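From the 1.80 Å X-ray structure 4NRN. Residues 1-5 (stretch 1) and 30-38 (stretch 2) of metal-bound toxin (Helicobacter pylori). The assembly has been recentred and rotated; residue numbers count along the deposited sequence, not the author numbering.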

# COMPACT_ATOMS: atom_id res chain seq x y z
N MET A 1 4.27 -11.77 -11.84
CA MET A 1 4.24 -10.74 -10.81
C MET A 1 3.61 -9.48 -11.38
O MET A 1 3.99 -9.03 -12.47
CB MET A 1 5.66 -10.44 -10.31
CG MET A 1 5.68 -9.54 -9.08
SD MET A 1 7.30 -9.03 -8.48
CE MET A 1 6.83 -8.49 -6.83
N LEU A 2 2.64 -8.91 -10.67
CA LEU A 2 2.00 -7.68 -11.12
C LEU A 2 3.03 -6.56 -11.25
O LEU A 2 3.93 -6.44 -10.42
CB LEU A 2 0.91 -7.25 -10.13
CG LEU A 2 -0.32 -8.14 -10.01
CD1 LEU A 2 -1.18 -7.67 -8.86
CD2 LEU A 2 -1.11 -8.13 -11.31
N THR A 3 2.89 -5.75 -12.30
CA THR A 3 3.66 -4.52 -12.43
C THR A 3 3.33 -3.63 -11.25
O THR A 3 2.18 -3.55 -10.83
CB THR A 3 3.35 -3.78 -13.76
OG1 THR A 3 3.91 -4.52 -14.86
CG2 THR A 3 3.97 -2.38 -13.77
N ILE A 4 4.34 -2.99 -10.68
CA ILE A 4 4.15 -2.15 -9.50
C ILE A 4 4.37 -0.70 -9.87
O ILE A 4 5.45 -0.32 -10.30
CB ILE A 4 5.13 -2.55 -8.36
CG1 ILE A 4 4.93 -4.01 -7.98
CG2 ILE A 4 4.91 -1.66 -7.12
CD1 ILE A 4 6.14 -4.63 -7.34
N GLU A 5 3.33 0.11 -9.73
CA GLU A 5 3.43 1.51 -10.10
C GLU A 5 2.96 2.36 -8.94
O GLU A 5 2.05 1.98 -8.21
CB GLU A 5 2.60 1.81 -11.35
CG GLU A 5 3.18 2.95 -12.19
CD GLU A 5 2.30 3.36 -13.36
OE1 GLU A 5 1.13 2.92 -13.41
OE2 GLU A 5 2.78 4.13 -14.22
N VAL A 30 5.76 -6.44 2.03
CA VAL A 30 4.32 -6.35 1.79
C VAL A 30 3.96 -6.16 0.30
O VAL A 30 3.08 -6.84 -0.22
CB VAL A 30 3.66 -5.23 2.64
CG1 VAL A 30 2.14 -5.20 2.42
CG2 VAL A 30 3.98 -5.42 4.13
N VAL A 31 4.63 -5.23 -0.37
CA VAL A 31 4.33 -4.97 -1.79
C VAL A 31 4.68 -6.16 -2.67
O VAL A 31 3.99 -6.44 -3.65
CB VAL A 31 5.10 -3.75 -2.31
CG1 VAL A 31 4.99 -3.68 -3.83
CG2 VAL A 31 4.56 -2.48 -1.66
N GLY A 32 5.75 -6.87 -2.30
CA GLY A 32 6.13 -8.09 -2.99
C GLY A 32 5.01 -9.12 -3.01
O GLY A 32 4.60 -9.56 -4.09
N ASN A 33 4.52 -9.50 -1.84
CA ASN A 33 3.42 -10.46 -1.74
C ASN A 33 2.19 -10.01 -2.50
O ASN A 33 1.60 -10.78 -3.26
CB ASN A 33 3.03 -10.72 -0.29
CG ASN A 33 3.83 -11.83 0.33
OD1 ASN A 33 4.21 -12.79 -0.35
ND2 ASN A 33 4.08 -11.72 1.63
N LEU A 34 1.80 -8.76 -2.27
CA LEU A 34 0.63 -8.23 -2.95
C LEU A 34 0.75 -8.45 -4.47
O LEU A 34 -0.16 -8.99 -5.11
CB LEU A 34 0.44 -6.75 -2.60
CG LEU A 34 -0.14 -6.48 -1.21
CD1 LEU A 34 -0.25 -4.99 -0.91
CD2 LEU A 34 -1.50 -7.15 -1.06
N ALA A 35 1.90 -8.07 -5.03
CA ALA A 35 2.15 -8.15 -6.47
C ALA A 35 2.25 -9.58 -7.04
O ALA A 35 1.96 -9.79 -8.22
CB ALA A 35 3.40 -7.33 -6.85
N THR A 36 2.66 -10.55 -6.23
CA THR A 36 2.63 -11.95 -6.66
C THR A 36 1.35 -12.61 -6.13
O THR A 36 1.22 -13.84 -6.13
CB THR A 36 3.88 -12.75 -6.20
OG1 THR A 36 3.99 -12.72 -4.78
CG2 THR A 36 5.16 -12.17 -6.82
N GLU A 37 0.43 -11.76 -5.68
CA GLU A 37 -0.92 -12.16 -5.25
C GLU A 37 -0.98 -13.30 -4.23
O GLU A 37 -1.83 -14.19 -4.35
CB GLU A 37 -1.80 -12.47 -6.47
CG GLU A 37 -1.78 -11.35 -7.51
CD GLU A 37 -2.45 -11.74 -8.82
OE1 GLU A 37 -1.75 -11.92 -9.84
OE2 GLU A 37 -3.69 -11.86 -8.82
N GLN A 38 -0.10 -13.26 -3.23
CA GLN A 38 -0.11 -14.24 -2.15
C GLN A 38 -0.73 -13.62 -0.90
O GLN A 38 -0.71 -12.40 -0.75
CB GLN A 38 1.30 -14.68 -1.81
CG GLN A 38 2.19 -14.91 -3.00
CD GLN A 38 3.57 -15.32 -2.57
OE1 GLN A 38 4.55 -14.65 -2.87
NE2 GLN A 38 3.66 -16.42 -1.84

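The start of the chain packs against the last turn of a helix and the residues just beyond it, burying 347 Å² summed over both sides; one backbone hydrogen bond and a set of apolar contacts centred on Ala35 make the join. Met1 lies alongside the helix end, its CA 4.6 Å from Thr36 CA. Its CA-to-CB bond points sideways, but the fully extended side chain (t, t, t) runs along the helix and brings its methyl end nearer: CE comes 3.6 Å from Ala35 CB and 3.7 Å from Gly32 O. Partway along, Met1 CG lies 3.5 Å from Thr36 CG2, so the threonine meets the methionine with its methyl group, while Thr36 OG1 donates a hydrogen bond to Gln38 OE1 at 2.8 Å within its own stretch. A long, unbranched, apolar chain suits a path that touches Thr36, Ala35 and Gly32. Gly32 has no side chain, and what it offers Met1 is backbone, its carbonyl oxygen also accepting the helical hydrogen bond from Thr36 N at 3.1 Å.

Leu2 supplies the polar link: its N donates to Ala35 O at 2.7 Å, with a nearly straight N-H...O angle of 169°. Ala35 is the last helical residue, and Thr36 is the first to leave helical phi/psi. The same oxygen receives a CA-H...O contact from Met1 CA at 3.6 Å. The CA-to-CB bond of Leu2 points toward the helix, and its side chain (m, t) is buried, a site that suits a branched aliphatic group with nothing polar to satisfy; its CB lies 4.1 Å from Ala35 CB, and its CD1 reaches 4.0 Å from Glu37 CG and 4.1 Å from Leu34 O. Glu37 thus contributes the aliphatic part of its side chain to this contact.

Thr3 turns its CA-to-CB bond away and makes no contact, as the strand begins. At Ile4 the CA-to-CB bond again points toward the helix. Its CG1 packs 3.8 Å from Ala35 CB, and in the m, t conformation its CD1 extends to 3.8 Å from Val31 CG1, one helical turn before Ala35; Ile4 and the buried Val31 meet through hydrocarbon alone. Val31 and Ala35 are joined along the helix by the hydrogen bond Ala35 N to Val31 O, 3.0 Å. The methyl of Ala35 meets Met1, Leu2 and Ile4 together, and so small a side chain fits a place where Leu2 CA lies 4.7 Å from Ala35 CA. Glu5 lies beyond reach of the helix, and the contact ends at Ile4.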